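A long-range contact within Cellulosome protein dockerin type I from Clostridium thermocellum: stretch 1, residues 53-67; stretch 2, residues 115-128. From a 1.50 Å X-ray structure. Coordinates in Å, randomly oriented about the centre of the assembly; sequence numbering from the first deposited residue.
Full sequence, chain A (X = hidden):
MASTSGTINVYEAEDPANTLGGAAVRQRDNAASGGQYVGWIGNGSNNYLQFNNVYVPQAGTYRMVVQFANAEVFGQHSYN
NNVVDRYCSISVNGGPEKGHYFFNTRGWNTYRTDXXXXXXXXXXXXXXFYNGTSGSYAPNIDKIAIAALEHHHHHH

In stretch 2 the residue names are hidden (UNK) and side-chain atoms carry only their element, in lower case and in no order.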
# COMPACT_ATOMS: atom_id res chain seq x y z
N ASN A 53 -3.82 -12.83 0.24
CA ASN A 53 -4.72 -13.50 -0.68
C ASN A 53 -5.18 -12.60 -1.80
O ASN A 53 -6.37 -12.50 -2.13
CB ASN A 53 -5.90 -14.13 0.08
CG ASN A 53 -5.42 -15.12 1.11
OD1 ASN A 53 -5.77 -15.01 2.32
ND2 ASN A 53 -4.59 -16.05 0.70
N VAL A 54 -4.20 -11.99 -2.41
CA VAL A 54 -4.41 -11.29 -3.68
C VAL A 54 -4.39 -12.34 -4.78
O VAL A 54 -3.38 -12.94 -5.10
CB VAL A 54 -3.35 -10.20 -3.88
CG1 VAL A 54 -3.46 -9.54 -5.28
CG2 VAL A 54 -3.42 -9.18 -2.73
N TYR A 55 -5.56 -12.59 -5.33
CA TYR A 55 -5.78 -13.71 -6.24
C TYR A 55 -5.81 -13.29 -7.68
O TYR A 55 -6.60 -12.42 -8.08
CB TYR A 55 -7.11 -14.42 -5.91
CG TYR A 55 -7.31 -15.66 -6.73
CD1 TYR A 55 -6.93 -16.91 -6.26
CD2 TYR A 55 -7.84 -15.57 -7.99
CE1 TYR A 55 -7.10 -18.04 -7.05
CE2 TYR A 55 -8.00 -16.68 -8.78
CZ TYR A 55 -7.63 -17.91 -8.30
OH TYR A 55 -7.84 -19.04 -9.10
N VAL A 56 -4.99 -13.98 -8.48
CA VAL A 56 -5.07 -13.90 -9.94
C VAL A 56 -5.04 -15.30 -10.56
O VAL A 56 -4.46 -16.21 -10.01
CB VAL A 56 -3.95 -13.03 -10.54
CG1 VAL A 56 -4.11 -11.57 -10.12
CG2 VAL A 56 -2.57 -13.57 -10.22
N PRO A 57 -5.65 -15.46 -11.74
CA PRO A 57 -5.73 -16.79 -12.34
C PRO A 57 -4.48 -17.23 -13.09
O PRO A 57 -4.33 -18.41 -13.44
CB PRO A 57 -6.87 -16.63 -13.35
CG PRO A 57 -6.80 -15.23 -13.73
CD PRO A 57 -6.51 -14.50 -12.46
N GLN A 58 -3.63 -16.27 -13.42
CA GLN A 58 -2.49 -16.50 -14.31
C GLN A 58 -1.24 -15.88 -13.76
O GLN A 58 -1.27 -14.75 -13.26
CB GLN A 58 -2.74 -15.86 -15.69
CG GLN A 58 -3.83 -16.47 -16.48
CD GLN A 58 -3.43 -17.76 -17.14
OE1 GLN A 58 -2.24 -18.06 -17.36
NE2 GLN A 58 -4.43 -18.52 -17.51
N ALA A 59 -0.12 -16.58 -13.88
CA ALA A 59 1.17 -16.00 -13.59
C ALA A 59 1.46 -14.90 -14.59
O ALA A 59 1.16 -15.03 -15.79
CB ALA A 59 2.27 -17.05 -13.62
N GLY A 60 2.03 -13.81 -14.12
CA GLY A 60 2.41 -12.70 -15.00
C GLY A 60 2.54 -11.39 -14.27
O GLY A 60 2.41 -11.31 -13.08
N THR A 61 2.86 -10.40 -15.05
CA THR A 61 2.98 -9.02 -14.55
C THR A 61 1.61 -8.34 -14.65
O THR A 61 0.92 -8.36 -15.69
CB THR A 61 4.07 -8.23 -15.31
OG1 THR A 61 5.34 -8.87 -15.10
CG2 THR A 61 4.12 -6.79 -14.84
N TYR A 62 1.24 -7.74 -13.52
CA TYR A 62 -0.02 -7.03 -13.40
C TYR A 62 0.26 -5.60 -13.01
O TYR A 62 1.29 -5.28 -12.42
CB TYR A 62 -0.91 -7.68 -12.33
CG TYR A 62 -1.40 -9.04 -12.74
CD1 TYR A 62 -2.69 -9.21 -13.22
CD2 TYR A 62 -0.57 -10.16 -12.65
CE1 TYR A 62 -3.14 -10.46 -13.62
CE2 TYR A 62 -1.02 -11.41 -13.04
CZ TYR A 62 -2.31 -11.55 -13.51
OH TYR A 62 -2.80 -12.77 -13.92
N ARG A 63 -0.73 -4.76 -13.26
CA ARG A 63 -0.68 -3.37 -12.79
C ARG A 63 -1.43 -3.29 -11.48
O ARG A 63 -2.62 -3.62 -11.41
CB ARG A 63 -1.30 -2.44 -13.82
CG ARG A 63 -0.37 -2.21 -14.99
CD ARG A 63 -0.91 -1.17 -15.96
NE ARG A 63 -2.14 -1.63 -16.60
CZ ARG A 63 -3.37 -1.31 -16.21
NH1 ARG A 63 -3.55 -0.50 -15.16
NH2 ARG A 63 -4.43 -1.79 -16.87
N MET A 64 -0.73 -2.83 -10.46
CA MET A 64 -1.32 -2.60 -9.14
C MET A 64 -1.55 -1.10 -8.99
O MET A 64 -0.62 -0.28 -8.99
CB MET A 64 -0.40 -3.08 -8.03
CG MET A 64 -0.97 -2.78 -6.64
SD MET A 64 0.01 -3.46 -5.28
CE MET A 64 1.58 -2.61 -5.43
N VAL A 65 -2.82 -0.75 -8.91
CA VAL A 65 -3.22 0.63 -8.74
C VAL A 65 -3.38 0.87 -7.23
O VAL A 65 -4.23 0.25 -6.58
CB VAL A 65 -4.58 0.93 -9.43
CG1 VAL A 65 -4.90 2.44 -9.29
CG2 VAL A 65 -4.58 0.49 -10.89
N VAL A 66 -2.55 1.73 -6.70
CA VAL A 66 -2.53 2.03 -5.27
C VAL A 66 -3.20 3.37 -5.04
O VAL A 66 -2.81 4.38 -5.62
CB VAL A 66 -1.08 2.07 -4.73
CG1 VAL A 66 -1.05 2.36 -3.21
CG2 VAL A 66 -0.32 0.76 -5.02
N GLN A 67 -4.22 3.35 -4.19
CA GLN A 67 -4.89 4.59 -3.76
C GLN A 67 -4.37 4.97 -2.39
O GLN A 67 -4.39 4.18 -1.48
CB GLN A 67 -6.41 4.46 -3.77
CG GLN A 67 -7.12 5.78 -3.45
CD GLN A 67 -8.55 5.83 -3.89
OE1 GLN A 67 -9.48 5.93 -3.06
NE2 GLN A 67 -8.75 5.76 -5.18
N UNK A 115 0.42 3.77 -10.15
CA UNK A 115 0.52 2.40 -10.63
C UNK A 115 1.92 1.87 -10.45
O UNK A 115 2.93 2.52 -10.74
c UNK A 115 -1.29 2.85 -12.33
c UNK A 115 -1.71 3.09 -13.81
c UNK A 115 0.12 2.30 -12.12
c UNK A 115 0.27 0.84 -12.66
N UNK A 116 1.94 0.64 -9.97
CA UNK A 116 3.17 -0.11 -9.76
C UNK A 116 3.01 -1.49 -10.38
O UNK A 116 2.06 -2.19 -10.09
c UNK A 116 4.77 -1.11 -8.09
c UNK A 116 3.62 1.04 -7.52
c UNK A 116 3.69 0.91 -6.04
c UNK A 116 3.50 -0.30 -8.26
N UNK A 117 3.96 -1.89 -11.21
CA UNK A 117 3.89 -3.21 -11.82
C UNK A 117 4.37 -4.26 -10.81
O UNK A 117 5.35 -4.06 -10.09
o UNK A 117 2.91 -2.22 -14.29
c UNK A 117 4.74 -3.29 -13.09
o UNK A 117 4.82 -2.43 -15.31
c UNK A 117 4.10 -2.59 -14.29
N UNK A 118 3.66 -5.37 -10.75
CA UNK A 118 3.99 -6.47 -9.86
C UNK A 118 3.90 -7.80 -10.61
O UNK A 118 2.99 -8.01 -11.39
c UNK A 118 3.37 -5.26 -7.72
c UNK A 118 1.58 -6.60 -8.95
c UNK A 118 3.08 -6.49 -8.61
N UNK A 119 4.83 -8.70 -10.31
CA UNK A 119 4.79 -10.06 -10.84
C UNK A 119 4.13 -10.97 -9.82
O UNK A 119 4.58 -11.10 -8.67
c UNK A 119 6.20 -10.61 -11.19
c UNK A 119 5.89 -14.33 -11.92
o UNK A 119 5.67 -15.49 -13.99
c UNK A 119 6.08 -11.93 -11.93
c UNK A 119 5.77 -14.30 -13.28
c UNK A 119 6.03 -13.12 -11.24
c UNK A 119 5.84 -13.13 -13.98
c UNK A 119 5.95 -11.95 -13.30
N UNK A 120 3.02 -11.59 -10.26
CA UNK A 120 2.22 -12.46 -9.44
C UNK A 120 2.19 -13.87 -9.98
O UNK A 120 2.28 -14.11 -11.17
c UNK A 120 -0.82 -10.05 -8.85
c UNK A 120 0.65 -10.51 -8.77
c UNK A 120 0.79 -11.93 -9.35
c UNK A 120 1.23 -10.38 -7.37
N UNK A 121 2.07 -14.81 -9.05
CA UNK A 121 1.84 -16.23 -9.37
C UNK A 121 0.34 -16.50 -9.57
O UNK A 121 -0.49 -15.80 -9.02
n UNK A 121 4.17 -16.88 -6.69
o UNK A 121 4.62 -16.87 -8.90
c UNK A 121 3.82 -16.96 -7.98
c UNK A 121 2.35 -17.14 -8.26
N UNK A 122 -0.00 -17.54 -10.33
CA UNK A 122 -1.38 -18.02 -10.32
C UNK A 122 -1.77 -18.41 -8.90
O UNK A 122 -1.00 -19.05 -8.20
c UNK A 122 -1.55 -19.21 -11.27
N UNK A 123 -2.99 -18.04 -8.50
CA UNK A 123 -3.49 -18.31 -7.16
C UNK A 123 -3.32 -17.11 -6.25
O UNK A 123 -3.35 -15.94 -6.68
N UNK A 124 -3.21 -17.43 -4.97
CA UNK A 124 -3.11 -16.39 -3.92
C UNK A 124 -1.69 -15.88 -3.81
O UNK A 124 -0.72 -16.62 -3.86
o UNK A 124 -5.53 -18.17 -1.96
n UNK A 124 -5.83 -16.13 -2.89
c UNK A 124 -5.06 -17.11 -2.45
c UNK A 124 -3.57 -16.93 -2.55
N UNK A 125 -1.59 -14.58 -3.62
CA UNK A 125 -0.31 -13.88 -3.45
C UNK A 125 -0.37 -12.95 -2.24
O UNK A 125 -1.45 -12.51 -1.84
n UNK A 125 -0.94 -14.10 -6.63
c UNK A 125 -0.04 -13.00 -4.68
c UNK A 125 0.14 -13.80 -5.96
o UNK A 125 1.26 -14.14 -6.32
N UNK A 126 0.79 -12.62 -1.71
CA UNK A 126 0.89 -11.57 -0.67
C UNK A 126 1.58 -10.37 -1.25
O UNK A 126 2.48 -10.46 -2.09
c UNK A 126 0.95 -13.31 1.13
c UNK A 126 1.61 -12.07 0.58
o UNK A 126 2.99 -12.32 0.25
N UNK A 127 1.16 -9.20 -0.77
CA UNK A 127 1.83 -7.96 -1.10
C UNK A 127 1.99 -7.13 0.17
O UNK A 127 1.01 -6.76 0.78
c UNK A 127 1.89 -5.90 -2.56
c UNK A 127 1.08 -7.12 -2.20
c UNK A 127 0.73 -7.98 -3.44
c UNK A 127 -0.13 -7.28 -4.52
N UNK A 128 3.24 -6.89 0.55
CA UNK A 128 3.59 -6.11 1.77
C UNK A 128 4.17 -4.77 1.43
O UNK A 128 5.08 -4.63 0.62
c UNK A 128 4.60 -6.91 2.62
n UNK A 128 5.25 -10.18 6.57
n UNK A 128 5.32 -8.30 5.28
n UNK A 128 6.88 -8.60 6.94
c UNK A 128 5.86 -7.02 4.86
c UNK A 128 4.89 -6.25 3.96
c UNK A 128 5.81 -9.03 6.26

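Position 115 carries four carbons, forked at the first, with one arm two carbons long; they lie by Arg63 and Val65 on the exposed face. This is Ile115, whose CG2 is 3.8 Å from Arg63 CB. Position 116 has the same four-carbon fork, now on the buried face with Met64 and Val66: Ile116. Its backbone pairs with that of Met64 in both directions, N to O 2.9 Å each way. At 117, there are two carbons, the second bearing two oxygens, and the end of the group comes close to the aliphatic part of Arg63. The carboxylate is Asp117, with OD1 3.4 Å from Arg63 CG.

Position 118 has one carbon carrying two more, beside Met64 and Tyr62; the short fork is Val118, its CG1 3.9 Å from Met64 CE. At 119, one carbon leads to a six-carbon ring bearing an oxygen, lying beside Ala59, Gly60 and Thr61. This is Tyr119: Gly60 O lies over one face of its ring and Thr61 OG1 at the edge, 3.6 Å from CD1. Position 120 has four carbons forked at the second, reaching Val56 and Tyr62, hence Leu120; its CD1 is 3.8 Å from both Val56 CG1 and Tyr62 CD2.

At 121, there are two carbons, the second with one oxygen and one nitrogen; the CA-to-CB bond points away from stretch 1 and no side-chain atom comes within 5 Å of it: Asn121. Position 122 has a single carbon, 3.6 Å from Pro57 O, and is Ala122. Position 123 has no side chain, and its phi/psi of 97/-153° would jam a CB against the preceding carbonyl; it is Gly123, whose N donates to Val56 O at 2.8 Å.

Position 124 again has two carbons ending in one oxygen and one nitrogen, near Asn53 and Tyr55. This is Asn124, with ND2 at the edge of the Tyr55 ring, 3.6 Å from CD1. Position 125 repeats that group beside Val54 and Val56 on the buried face: Asn125. Its ND2 donates to Val54 O at 3.1 Å and to Asn121 O at 3.0 Å, while Asn121 N donates to its OD1 at 2.9 Å, so one amide braces the turn and ties it to stretch 1.

At 126, one carbon carries an oxygen and a carbon, its CA-to-CB bond pointing away: Thr126. Position 127, four carbons forked at the first with one longer arm, faces Val54 and Met64; Ile127 CD1 is 3.9 Å from Met64 SD. Position 128, three carbons, a nitrogen and a carbon with two nitrogens, is Arg128, out of reach of stretch 1.

Two antiparallel ladders, offset by one residue between Val56 and Gly60, hold the backbones together, while Val54, Val56, Tyr62 and Met64 pack against Val118, Leu120 and Ile127 on the buried face.

Stretch 2 (115-128) IIDVYLNAGNNTIR
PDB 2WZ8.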